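Local coordinates for protein beta-lactamase (Francisella tularensis subsp. tularensis, PDB 3P09) that probably hydrolyses the amide bond of beta-lactam antibiotics to give substituted beta-amino acids, as a class A serine beta-lactamase, and so is linked to antibiotic resistance, at residues Ile41-Thr46 / Ile253-Leu258; Tyr58-Cys63 / Thr176-Ile181; Val71-Asp76 / Gln141-Phe146; Leu150-Thr155 / Thr182-Lys187. One frame throughout, in Å; residues are numbered along the deposited sequence.

Interaction 1 (Ile41-Thr46 / Ile253-Leu258); sequences IYTLNT and IALGIL. With SO4 (sulfate ion), chain D.
Y42 links the sheet to a bound anion. Its CB leaves the face shared with L44 and A254, CG stands anti to the backbone N (chi1 -162°), and the ring runs on away from strand 253-258. At the ring edge, O3 of the sulfate lies in the ring plane, 3.1 Å from CE2. At the tip, OH donates a very short hydrogen bond of 2.5 Å to the same O3; the ion, probably from the crystallisation liquor, also takes a bond from K53. In the backbone, Y42 and G256 form a hydrogen-bonded antiparallel pair: Y42 N reaches G256 O at 3.0 Å, and G256 N meets Y42 O nearly along the C=O axis with an N-H...O angle of 168°. L44 and A254 repeat this pairing. On the other face, I41 and I257 lie alongside each other, CD1 of I41 pressing on CG2 of I257 at 3.4 Å, tighter than normal carbon contact. T43 CG2 meets L255 CD1 at an ordinary 3.6 Å. The two strands, antiparallel at 172°, belong to the five-stranded sheet of the alpha/beta domain. Strand 239-246 flanks 253-258, helix 271-289 packs on the isoleucine face, and helix 178-190 packs on the Y42 face.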
loop_
_atom_site.group_PDB
_atom_site.type_symbol
_atom_site.label_atom_id
_atom_site.label_comp_id
_atom_site.label_asym_id
_atom_site.label_seq_id
_atom_site.Cartn_x
_atom_site.Cartn_y
_atom_site.Cartn_z
ATOM N N ILE A 41 -5.565 -12.388 1.870
ATOM C CA ILE A 41 -6.721 -11.513 1.989
ATOM C C ILE A 41 -6.961 -11.163 3.459
ATOM O O ILE A 41 -6.926 -12.039 4.326
ATOM C CB ILE A 41 -8.017 -12.233 1.500
ATOM C CG1 ILE A 41 -7.889 -12.747 0.058
ATOM C CG2 ILE A 41 -9.240 -11.339 1.679
ATOM C CD1 ILE A 41 -7.493 -11.719 -0.938
ATOM N N TYR A 42 -7.203 -9.894 3.751
ATOM C CA TYR A 42 -7.669 -9.540 5.080
ATOM C C TYR A 42 -8.608 -8.358 5.001
ATOM O O TYR A 42 -8.350 -7.405 4.262
ATOM C CB TYR A 42 -6.500 -9.221 6.010
ATOM C CG TYR A 42 -6.876 -9.272 7.486
ATOM C CD1 TYR A 42 -7.053 -8.111 8.217
ATOM C CD2 TYR A 42 -7.055 -10.491 8.137
ATOM C CE1 TYR A 42 -7.389 -8.155 9.552
ATOM C CE2 TYR A 42 -7.394 -10.542 9.474
ATOM C CZ TYR A 42 -7.563 -9.368 10.173
ATOM O OH TYR A 42 -7.902 -9.395 11.502
ATOM N N THR A 43 -9.705 -8.416 5.749
ATOM C CA THR A 43 -10.592 -7.256 5.849
ATOM C C THR A 43 -10.694 -6.824 7.297
ATOM O O THR A 43 -10.593 -7.650 8.208
ATOM C CB THR A 43 -12.002 -7.572 5.396
ATOM O OG1 THR A 43 -12.575 -8.520 6.307
ATOM C CG2 THR A 43 -11.995 -8.142 4.008
ATOM N N LEU A 44 -10.909 -5.534 7.520
ATOM C CA LEU A 44 -10.995 -5.030 8.876
ATOM C C LEU A 44 -12.197 -4.116 8.979
ATOM O O LEU A 44 -12.297 -3.143 8.236
ATOM C CB LEU A 44 -9.734 -4.256 9.233
ATOM C CG LEU A 44 -8.934 -4.717 10.439
ATOM C CD1 LEU A 44 -8.048 -3.581 10.877
ATOM C CD2 LEU A 44 -9.852 -5.134 11.557
ATOM N N ASN A 45 -13.099 -4.442 9.900
ATOM C CA ASN A 45 -14.287 -3.639 10.169
ATOM C C ASN A 45 -14.110 -2.717 11.371
ATOM O O ASN A 45 -13.165 -2.850 12.149
ATOM C CB ASN A 45 -15.506 -4.540 10.386
ATOM C CG ASN A 45 -16.370 -4.661 9.146
ATOM O OD1 ASN A 45 -16.212 -5.585 8.345
ATOM N ND2 ASN A 45 -17.293 -3.720 8.981
ATOM N N THR A 46 -15.046 -1.794 11.529
ATOM C CA THR A 46 -14.936 -0.771 12.558
ATOM C C THR A 46 -15.229 -1.307 13.962
ATOM O O THR A 46 -16.359 -1.673 14.278
ATOM C CB THR A 46 -15.850 0.424 12.234
ATOM O OG1 THR A 46 -17.200 -0.035 12.094
ATOM C CG2 THR A 46 -15.402 1.095 10.922
ATOM N N ILE A 253 -14.310 0.159 5.716
ATOM C CA ILE A 253 -13.582 -1.074 5.977
ATOM C C ILE A 253 -12.219 -0.988 5.317
ATOM O O ILE A 253 -11.989 -0.136 4.455
ATOM C CB ILE A 253 -14.344 -2.309 5.456
ATOM C CG1 ILE A 253 -14.687 -2.148 3.974
ATOM C CG2 ILE A 253 -15.647 -2.485 6.220
ATOM C CD1 ILE A 253 -14.796 -3.450 3.255
ATOM N N ALA A 254 -11.290 -1.831 5.742
ATOM C CA ALA A 254 -10.007 -1.899 5.042
ATOM C C ALA A 254 -9.925 -3.263 4.395
ATOM O O ALA A 254 -10.468 -4.241 4.917
ATOM C CB ALA A 254 -8.856 -1.685 5.997
ATOM N N LEU A 255 -9.252 -3.338 3.257
ATOM C CA LEU A 255 -9.132 -4.605 2.562
ATOM C C LEU A 255 -7.755 -4.680 1.938
ATOM O O LEU A 255 -7.380 -3.804 1.166
ATOM C CB LEU A 255 -10.205 -4.714 1.475
ATOM C CG LEU A 255 -10.039 -5.832 0.452
ATOM C CD1 LEU A 255 -10.050 -7.217 1.119
ATOM C CD2 LEU A 255 -11.130 -5.722 -0.601
ATOM N N GLY A 256 -7.001 -5.710 2.298
ATOM C CA GLY A 256 -5.703 -5.966 1.685
ATOM C C GLY A 256 -5.776 -7.250 0.882
ATOM O O GLY A 256 -6.287 -8.255 1.380
ATOM N N ILE A 257 -5.301 -7.213 -0.363
ATOM C CA ILE A 257 -5.192 -8.409 -1.196
ATOM C C ILE A 257 -3.779 -8.464 -1.768
ATOM O O ILE A 257 -3.364 -7.550 -2.489
ATOM C CB ILE A 257 -6.209 -8.392 -2.357
ATOM C CG1 ILE A 257 -7.637 -8.238 -1.827
ATOM C CG2 ILE A 257 -6.069 -9.647 -3.193
ATOM C CD1 ILE A 257 -8.693 -8.121 -2.920
ATOM N N LEU A 258 -3.026 -9.506 -1.407
ATOM C CA LEU A 258 -1.641 -9.640 -1.846
ATOM C C LEU A 258 -1.535 -10.932 -2.640
ATOM O O LEU A 258 -2.184 -11.932 -2.311
ATOM C CB LEU A 258 -0.683 -9.677 -0.653
ATOM C CG LEU A 258 -0.975 -8.638 0.453
ATOM C CD1 LEU A 258 0.019 -8.788 1.599
ATOM C CD2 LEU A 258 -0.950 -7.212 -0.058
HETATM S S SO4 D . -8.703 -12.405 13.043
HETATM O O1 SO4 D . -9.965 -12.218 12.332
HETATM O O2 SO4 D . -8.396 -13.830 13.129
HETATM O O3 SO4 D . -7.621 -11.731 12.335
HETATM O O4 SO4 D . -8.818 -11.853 14.389
#

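Interaction 2 (Tyr58-Cys63 / Thr176-Ile181); sequences YHFPIC and TTPKAI
T177 holds OG1 between its backbone N and carbonyl carbon (chi1 60°), which leaves CG2 anti to the carbonyl carbon, while H59 keeps CG beside its N (chi1 -72°); the methyl therefore lands over the imidazole. This CH-pi contact accompanies a short two-stranded antiparallel bridge that runs into the N-cap of helix 178-190. CG2 of T177 sits 3.6 Å from the H59 ring centroid and only 10° off its normal. Bridge residues F60 and T176 exchange two backbone bonds: F60 N to T176 O is 2.8 Å and nearly straight, and T176 N returns to F60 O at 2.9 Å. One residue on, OG1 of T177 accepts from A180 N at 3.0 Å, capping the helix. The F60 and P178 side chains cross at about a right angle, CE1 touching CG at 3.7 Å, and Y58 CD1 lies above one F60 face, offset toward the rim. I62, with CG1 anti to N, packs that carbon against the T176 methyl, its CD1 4.0 Å from I181 CD1. C63, disulfide-bonded to C233, ends this segment. The contact buries Y58 O without a hydrogen-bonding partner, and P178 CD lies 3.2 Å from it.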
loop_
_atom_site.group_PDB
_atom_site.type_symbol
_atom_site.label_atom_id
_atom_site.label_comp_id
_atom_site.label_asym_id
_atom_site.label_seq_id
_atom_site.Cartn_x
_atom_site.Cartn_y
_atom_site.Cartn_z
ATOM N N TYR A 58 0.482 -15.303 5.917
ATOM C CA TYR A 58 1.517 -15.646 4.948
ATOM C C TYR A 58 2.266 -14.359 4.578
ATOM O O TYR A 58 1.656 -13.290 4.505
ATOM C CB TYR A 58 0.870 -16.230 3.700
ATOM C CG TYR A 58 1.828 -16.920 2.749
ATOM C CD1 TYR A 58 2.391 -16.234 1.675
ATOM C CD2 TYR A 58 2.151 -18.268 2.914
ATOM C CE1 TYR A 58 3.250 -16.876 0.794
ATOM C CE2 TYR A 58 3.013 -18.912 2.046
ATOM C CZ TYR A 58 3.559 -18.211 0.991
ATOM O OH TYR A 58 4.413 -18.847 0.122
ATOM N N HIS A 59 3.572 -14.459 4.347
ATOM C CA HIS A 59 4.367 -13.278 4.005
ATOM C C HIS A 59 4.524 -13.128 2.489
ATOM O O HIS A 59 4.886 -14.080 1.790
ATOM C CB HIS A 59 5.749 -13.328 4.677
ATOM C CG HIS A 59 5.718 -13.093 6.156
ATOM N ND1 HIS A 59 6.192 -11.936 6.735
ATOM C CD2 HIS A 59 5.293 -13.876 7.176
ATOM C CE1 HIS A 59 6.050 -12.011 8.045
ATOM N NE2 HIS A 59 5.504 -13.178 8.340
ATOM N N PHE A 60 4.248 -11.915 2.011
ATOM C CA PHE A 60 4.252 -11.555 0.604
ATOM C C PHE A 60 5.198 -10.366 0.390
ATOM O O PHE A 60 5.291 -9.481 1.230
ATOM C CB PHE A 60 2.852 -11.062 0.189
ATOM C CG PHE A 60 1.779 -12.130 0.205
ATOM C CD1 PHE A 60 1.169 -12.507 1.396
ATOM C CD2 PHE A 60 1.368 -12.729 -0.980
ATOM C CE1 PHE A 60 0.176 -13.471 1.414
ATOM C CE2 PHE A 60 0.375 -13.706 -0.980
ATOM C CZ PHE A 60 -0.224 -14.082 0.218
ATOM N N PRO A 61 5.861 -10.310 -0.770
ATOM C CA PRO A 61 6.599 -9.082 -1.115
ATOM C C PRO A 61 5.702 -7.848 -0.921
ATOM O O PRO A 61 4.567 -7.848 -1.397
ATOM C CB PRO A 61 6.902 -9.265 -2.608
ATOM C CG PRO A 61 6.964 -10.775 -2.782
ATOM C CD PRO A 61 5.900 -11.324 -1.838
ATOM N N ILE A 62 6.192 -6.822 -0.235
ATOM C CA ILE A 62 5.379 -5.628 -0.012
ATOM C C ILE A 62 5.425 -4.701 -1.235
ATOM O O ILE A 62 4.446 -4.042 -1.558
ATOM C CB ILE A 62 5.790 -4.880 1.289
ATOM C CG1 ILE A 62 4.739 -3.812 1.648
ATOM C CG2 ILE A 62 7.193 -4.276 1.173
ATOM C CD1 ILE A 62 5.021 -3.095 2.988
ATOM N N CYS A 63 6.557 -4.672 -1.930
ATOM C CA CYS A 63 6.682 -3.831 -3.117
ATOM C C CYS A 63 6.335 -2.379 -2.755
ATOM O O CYS A 63 6.584 -1.934 -1.634
ATOM C CB CYS A 63 5.764 -4.352 -4.240
ATOM S SG CYS A 63 5.843 -6.162 -4.506
ATOM N N THR A 176 5.437 -8.414 3.925
ATOM C CA THR A 176 4.463 -8.130 4.980
ATOM C C THR A 176 3.403 -9.231 4.915
ATOM O O THR A 176 3.482 -10.101 4.044
ATOM C CB THR A 176 3.832 -6.728 4.768
ATOM O OG1 THR A 176 2.926 -6.431 5.843
ATOM C CG2 THR A 176 3.081 -6.672 3.442
ATOM N N THR A 177 2.414 -9.199 5.811
ATOM C CA THR A 177 1.297 -10.148 5.755
ATOM C C THR A 177 0.013 -9.381 5.450
ATOM O O THR A 177 -0.073 -8.180 5.731
ATOM C CB THR A 177 1.072 -10.870 7.117
ATOM O OG1 THR A 177 0.778 -9.893 8.129
ATOM C CG2 THR A 177 2.311 -11.696 7.531
ATOM N N PRO A 178 -0.993 -10.065 4.879
ATOM C CA PRO A 178 -2.259 -9.362 4.648
ATOM C C PRO A 178 -2.817 -8.756 5.943
ATOM O O PRO A 178 -3.318 -7.641 5.942
ATOM C CB PRO A 178 -3.176 -10.459 4.107
ATOM C CG PRO A 178 -2.232 -11.453 3.429
ATOM C CD PRO A 178 -1.003 -11.439 4.334
ATOM N N LYS A 179 -2.700 -9.472 7.050
ATOM C CA LYS A 179 -3.244 -8.974 8.309
ATOM C C LYS A 179 -2.530 -7.697 8.750
ATOM O O LYS A 179 -3.165 -6.690 9.063
ATOM C CB LYS A 179 -3.144 -10.069 9.391
ATOM C CG LYS A 179 -3.835 -9.746 10.703
ATOM C CD LYS A 179 -3.721 -10.921 11.673
ATOM C CE LYS A 179 -4.358 -10.584 13.018
ATOM N NZ LYS A 179 -4.256 -11.699 14.005
ATOM N N ALA A 180 -1.200 -7.728 8.748
ATOM C CA ALA A 180 -0.428 -6.613 9.270
ATOM C C ALA A 180 -0.641 -5.352 8.441
ATOM O O ALA A 180 -0.862 -4.262 8.985
ATOM C CB ALA A 180 1.072 -6.969 9.348
ATOM N N ILE A 181 -0.565 -5.500 7.126
ATOM C CA ILE A 181 -0.608 -4.341 6.246
ATOM C C ILE A 181 -2.008 -3.737 6.219
ATOM O O ILE A 181 -2.154 -2.536 6.068
ATOM C CB ILE A 181 -0.147 -4.675 4.820
ATOM C CG1 ILE A 181 0.252 -3.389 4.091
ATOM C CG2 ILE A 181 -1.233 -5.453 4.059
ATOM C CD1 ILE A 181 1.478 -2.729 4.715
#

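Interaction 3 (Val71-Asp76 / Gln141-Phe146); sequences VGAILD and QNLNKF. With SO4 (sulfate ion), chain E.
At Q141 the second helix meets a sulfate, probably from the crystallisation liquor: the backbone N donates to O4 at 3.1 Å (N-H...O angle 166°), and NE2 adds a weak bond to the same oxygen. Two residues on, L143 sets CG anti to its N and brings CD1 to 4.0 Å from A73 CB. The main contact comes at F146. Its CG is also anti to the backbone N, so the ring extends toward helix 66-80 and lies flat over A73. There A73 CA stands 3.6 Å from the ring centroid and 14° off the normal, a CH-pi contact over the face. The A73 methyl meets CD2 of F146 at 3.5 Å, and CE2 lies 3.3 Å from the peptide N of A73. The carbonyl carbon of G72 lies 3.6 Å from CE2 of F146. D76 slides past F146 in the opposite direction, its CB 3.4 Å from CE1, while its OD1 is salt-bridged to K149. The two helical segments cross almost perpendicularly, at 88°, with axes 9.7 Å apart. Around them, helix 127-137 packs on A73 and L143 through L137, helix 115-123 meets V71 and I74, and helix 196-208 meets L75.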
loop_
_atom_site.group_PDB
_atom_site.type_symbol
_atom_site.label_atom_id
_atom_site.label_comp_id
_atom_site.label_asym_id
_atom_site.label_seq_id
_atom_site.Cartn_x
_atom_site.Cartn_y
_atom_site.Cartn_z
ATOM N N VAL A 71 4.337 7.491 4.091
ATOM C CA VAL A 71 3.554 8.719 4.160
ATOM C C VAL A 71 2.891 8.866 5.534
ATOM O O VAL A 71 2.837 9.957 6.101
ATOM C CB VAL A 71 2.548 8.789 3.002
ATOM C CG1 VAL A 71 1.484 9.831 3.269
ATOM C CG2 VAL A 71 3.301 9.092 1.727
ATOM N N GLY A 72 2.421 7.756 6.087
ATOM C CA GLY A 72 1.936 7.765 7.453
ATOM C C GLY A 72 2.997 8.283 8.424
ATOM O O GLY A 72 2.724 9.118 9.288
ATOM N N ALA A 73 4.217 7.783 8.274
ATOM C CA ALA A 73 5.335 8.210 9.103
ATOM C C ALA A 73 5.604 9.700 8.956
ATOM O O ALA A 73 5.909 10.389 9.926
ATOM C CB ALA A 73 6.586 7.411 8.753
ATOM N N ILE A 74 5.523 10.191 7.726
ATOM C CA ILE A 74 5.739 11.607 7.476
ATOM C C ILE A 74 4.676 12.448 8.174
ATOM O O ILE A 74 4.977 13.494 8.754
ATOM C CB ILE A 74 5.735 11.892 5.959
ATOM C CG1 ILE A 74 6.983 11.282 5.316
ATOM C CG2 ILE A 74 5.639 13.405 5.680
ATOM C CD1 ILE A 74 8.262 12.060 5.633
ATOM N N LEU A 75 3.429 11.994 8.134
ATOM C CA LEU A 75 2.340 12.736 8.778
ATOM C C LEU A 75 2.498 12.757 10.295
ATOM O O LEU A 75 2.212 13.764 10.958
ATOM C CB LEU A 75 0.987 12.136 8.391
ATOM C CG LEU A 75 0.626 12.307 6.909
ATOM C CD1 LEU A 75 -0.563 11.458 6.514
ATOM C CD2 LEU A 75 0.352 13.766 6.612
ATOM N N ASP A 76 2.947 11.637 10.845
ATOM C CA ASP A 76 3.211 11.545 12.271
ATOM C C ASP A 76 4.332 12.534 12.592
ATOM O O ASP A 76 4.258 13.283 13.564
ATOM C CB ASP A 76 3.598 10.099 12.621
ATOM C CG ASP A 76 4.158 9.946 14.033
ATOM O OD1 ASP A 76 3.368 9.696 14.968
ATOM O OD2 ASP A 76 5.394 10.039 14.202
ATOM N N GLN A 141 15.730 3.482 9.354
ATOM C CA GLN A 141 15.602 3.119 10.750
ATOM C C GLN A 141 14.408 3.827 11.371
ATOM O O GLN A 141 13.640 3.221 12.117
ATOM C CB GLN A 141 16.887 3.427 11.519
ATOM C CG GLN A 141 18.061 2.566 11.096
ATOM C CD GLN A 141 19.295 2.812 11.941
ATOM O OE1 GLN A 141 19.666 1.979 12.769
ATOM N NE2 GLN A 141 19.933 3.964 11.743
ATOM N N ASN A 142 14.236 5.100 11.042
ATOM C CA ASN A 142 13.097 5.860 11.545
ATOM C C ASN A 142 11.763 5.334 11.036
ATOM O O ASN A 142 10.772 5.308 11.770
ATOM C CB ASN A 142 13.242 7.348 11.220
ATOM C CG ASN A 142 14.236 8.034 12.131
ATOM O OD1 ASN A 142 14.540 7.528 13.209
ATOM N ND2 ASN A 142 14.745 9.185 11.709
ATOM N N LEU A 143 11.736 4.941 9.769
ATOM C CA LEU A 143 10.541 4.343 9.194
ATOM C C LEU A 143 10.158 3.065 9.931
ATOM O O LEU A 143 8.998 2.884 10.301
ATOM C CB LEU A 143 10.740 4.062 7.704
ATOM C CG LEU A 143 9.594 3.363 6.974
ATOM C CD1 LEU A 143 8.293 4.130 7.165
ATOM C CD2 LEU A 143 9.939 3.219 5.487
ATOM N N ASN A 144 11.126 2.174 10.135
ATOM C CA ASN A 144 10.859 0.935 10.862
ATOM C C ASN A 144 10.431 1.172 12.313
ATOM O O ASN A 144 9.581 0.459 12.834
ATOM C CB ASN A 144 12.060 0.003 10.790
ATOM C CG ASN A 144 12.237 -0.587 9.412
ATOM O OD1 ASN A 144 11.297 -1.138 8.840
ATOM N ND2 ASN A 144 13.432 -0.444 8.853
ATOM N N LYS A 145 11.012 2.179 12.963
ATOM C CA LYS A 145 10.513 2.589 14.278
ATOM C C LYS A 145 9.028 2.969 14.212
ATOM O O LYS A 145 8.230 2.572 15.056
ATOM C CB LYS A 145 11.339 3.756 14.842
ATOM C CG LYS A 145 12.734 3.341 15.301
ATOM C CD LYS A 145 13.413 4.414 16.164
ATOM C CE LYS A 145 13.920 5.588 15.333
ATOM N NZ LYS A 145 14.602 6.626 16.168
ATOM N N PHE A 146 8.652 3.746 13.205
ATOM C CA PHE A 146 7.251 4.129 13.083
ATOM C C PHE A 146 6.343 2.920 12.844
ATOM O O PHE A 146 5.281 2.792 13.453
ATOM C CB PHE A 146 7.049 5.176 11.985
ATOM C CG PHE A 146 5.613 5.558 11.793
ATOM C CD1 PHE A 146 4.979 6.390 12.711
ATOM C CD2 PHE A 146 4.896 5.094 10.711
ATOM C CE1 PHE A 146 3.654 6.739 12.553
ATOM C CE2 PHE A 146 3.569 5.448 10.544
ATOM C CZ PHE A 146 2.946 6.269 11.471
HETATM S S SO4 E . 19.466 4.021 7.521
HETATM O O1 SO4 E . 19.073 4.572 6.223
HETATM O O2 SO4 E . 19.383 2.563 7.473
HETATM O O3 SO4 E . 20.840 4.414 7.820
HETATM O O4 SO4 E . 18.577 4.523 8.569
#

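Interaction 4 (Leu150-Thr155 / Thr182-Lys187); sequences LGDNDT and TKDIYK
D152 OD1 is gripped by two backbone N-H groups: D154 N at 2.8 Å, arriving nearly along the C-O axis, and T155 N at 2.9 Å, from above the carboxylate plane. OD2 of the same group takes a further bond from T155 OG1 at 2.6 Å, on its syn lone pair. The carboxylate is put there by CG lying anti to the backbone N (chi1 -176°), and three donors within its own loop fix its rotation. Across the contact, OD2 of D152 lies 2.5 Å from OD2 of D184, the side chains crossing at about a right angle, their carboxylate planes 41° apart. Two acid oxygens this close probably share a proton, so at least one group is likely to be neutral. A water lies 2.7 Å from L150 O and 3.1 Å from D184 OD1, within bonding distance of both. L150, with CG beside its N, places CD1 3.9 Å from D184 OD1, while its CD2 slides past K187 CG at 4.1 Å. L69 of helix 66-80 adjoins both L150 and D184. After helix 140-149, G151 leaves helical angles with positive phi: a Schellman motif followed by the Asx turn of D152, set against helix 178-190.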
loop_
_atom_site.group_PDB
_atom_site.type_symbol
_atom_site.label_atom_id
_atom_site.label_comp_id
_atom_site.label_asym_id
_atom_site.label_seq_id
_atom_site.Cartn_x
_atom_site.Cartn_y
_atom_site.Cartn_z
ATOM N N LEU A 150 3.068 1.556 15.101
ATOM C CA LEU A 150 1.749 1.178 14.596
ATOM C C LEU A 150 1.247 -0.138 15.167
ATOM O O LEU A 150 0.060 -0.450 15.050
ATOM C CB LEU A 150 1.762 1.055 13.069
ATOM C CG LEU A 150 1.578 2.312 12.227
ATOM C CD1 LEU A 150 1.592 1.942 10.752
ATOM C CD2 LEU A 150 0.278 3.022 12.583
ATOM N N GLY A 151 2.144 -0.916 15.772
ATOM C CA GLY A 151 1.779 -2.232 16.267
ATOM C C GLY A 151 2.104 -3.341 15.275
ATOM O O GLY A 151 1.709 -4.493 15.466
ATOM N N ASP A 152 2.842 -2.989 14.224
ATOM C CA ASP A 152 3.179 -3.928 13.156
ATOM C C ASP A 152 4.541 -4.570 13.393
ATOM O O ASP A 152 5.576 -3.931 13.197
ATOM C CB ASP A 152 3.186 -3.201 11.806
ATOM C CG ASP A 152 3.424 -4.145 10.634
ATOM O OD1 ASP A 152 3.901 -5.278 10.870
ATOM O OD2 ASP A 152 3.135 -3.757 9.478
ATOM N N ASN A 153 4.542 -5.835 13.796
ATOM C CA ASN A 153 5.791 -6.571 13.989
ATOM C C ASN A 153 6.038 -7.623 12.908
ATOM O O ASN A 153 6.892 -8.496 13.073
ATOM C CB ASN A 153 5.817 -7.250 15.361
ATOM C CG ASN A 153 5.596 -6.276 16.493
ATOM O OD1 ASN A 153 4.624 -6.392 17.241
ATOM N ND2 ASN A 153 6.489 -5.295 16.620
ATOM N N ASP A 154 5.288 -7.550 11.813
ATOM C CA ASP A 154 5.431 -8.532 10.735
ATOM C C ASP A 154 6.130 -7.939 9.510
ATOM O O ASP A 154 6.828 -8.635 8.785
ATOM C CB ASP A 154 4.066 -9.102 10.322
ATOM C CG ASP A 154 3.464 -10.018 11.381
ATOM O OD1 ASP A 154 4.235 -10.641 12.138
ATOM O OD2 ASP A 154 2.220 -10.125 11.443
ATOM N N THR A 155 5.936 -6.649 9.291
ATOM C CA THR A 155 6.481 -5.969 8.116
ATOM C C THR A 155 7.969 -5.671 8.298
ATOM O O THR A 155 8.360 -5.008 9.255
ATOM C CB THR A 155 5.703 -4.664 7.870
ATOM O OG1 THR A 155 4.349 -4.996 7.553
ATOM C CG2 THR A 155 6.300 -3.861 6.724
ATOM N N THR A 182 -3.030 -4.568 6.420
ATOM C CA THR A 182 -4.417 -4.105 6.400
ATOM C C THR A 182 -4.783 -3.421 7.719
ATOM O O THR A 182 -5.436 -2.386 7.721
ATOM C CB THR A 182 -5.407 -5.274 6.095
ATOM O OG1 THR A 182 -5.114 -5.815 4.808
ATOM C CG2 THR A 182 -6.859 -4.800 6.083
ATOM N N LYS A 183 -4.375 -4.005 8.842
ATOM C CA LYS A 183 -4.484 -3.308 10.123
ATOM C C LYS A 183 -3.763 -1.947 10.054
ATOM O O LYS A 183 -4.235 -0.952 10.606
ATOM C CB LYS A 183 -3.931 -4.173 11.269
ATOM C CG LYS A 183 -4.818 -5.384 11.609
ATOM C CD LYS A 183 -4.470 -6.020 12.964
ATOM C CE LYS A 183 -2.988 -6.188 13.135
ATOM N NZ LYS A 183 -2.612 -6.499 14.553
ATOM N N ASP A 184 -2.631 -1.897 9.358
ATOM C CA ASP A 184 -1.867 -0.647 9.249
ATOM C C ASP A 184 -2.641 0.463 8.548
ATOM O O ASP A 184 -2.680 1.594 9.021
ATOM C CB ASP A 184 -0.564 -0.857 8.477
ATOM C CG ASP A 184 0.475 -1.615 9.276
ATOM O OD1 ASP A 184 0.312 -1.744 10.514
ATOM O OD2 ASP A 184 1.461 -2.073 8.659
ATOM N N ILE A 185 -3.225 0.149 7.398
ATOM C CA ILE A 185 -3.907 1.194 6.637
ATOM C C ILE A 185 -5.151 1.649 7.395
ATOM O O ILE A 185 -5.496 2.826 7.385
ATOM C CB ILE A 185 -4.248 0.739 5.190
ATOM C CG1 ILE A 185 -4.461 1.962 4.285
ATOM C CG2 ILE A 185 -5.465 -0.171 5.168
ATOM C CD1 ILE A 185 -4.543 1.610 2.792
ATOM N N TYR A 186 -5.810 0.720 8.077
ATOM C CA TYR A 186 -7.009 1.068 8.852
ATOM C C TYR A 186 -6.627 1.963 10.021
ATOM O O TYR A 186 -7.290 2.961 10.308
ATOM C CB TYR A 186 -7.682 -0.194 9.400
ATOM C CG TYR A 186 -9.013 0.088 10.062
ATOM C CD1 TYR A 186 -9.094 0.368 11.422
ATOM C CD2 TYR A 186 -10.188 0.097 9.319
ATOM C CE1 TYR A 186 -10.324 0.635 12.030
ATOM C CE2 TYR A 186 -11.411 0.370 9.910
ATOM C CZ TYR A 186 -11.474 0.635 11.264
ATOM O OH TYR A 186 -12.694 0.898 11.841
ATOM N N LYS A 187 -5.550 1.593 10.710
ATOM C CA LYS A 187 -5.130 2.352 11.881
ATOM C C LYS A 187 -4.743 3.768 11.473
ATOM O O LYS A 187 -5.096 4.750 12.150
ATOM C CB LYS A 187 -3.981 1.645 12.595
ATOM C CG LYS A 187 -3.527 2.321 13.876
ATOM C CD LYS A 187 -2.784 1.320 14.758
ATOM C CE LYS A 187 -2.304 1.961 16.052
ATOM N NZ LYS A 187 -3.425 2.552 16.840
HETATM O O HOH W 1 -1.008 -2.265 13.301
#

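In the fold
Interactions 1, 2 and 4 share helix 178-190 or lie against it. Interaction 2 holds its start and interaction 4 its next turns, their centres about 10 Å apart, with a probable hydrogen bond of 2.6 Å between T176 OG1 and T155 OG1. The same helix lies on the sheet of interaction 1: L258 CD1 comes within 3.7 Å of P178 N, and L44 CD1 within 3.7 Å of K183 CA. Interaction 3 sits farther off in the helical part, centres about 22 Å from interaction 1, but its segment 141-146 leads into 150-155. Strand 60-61 precedes helix 66-80, whose start carries an SxxK pattern consistent with the catalytic serine of class A enzymes; I62 lies near it without touching.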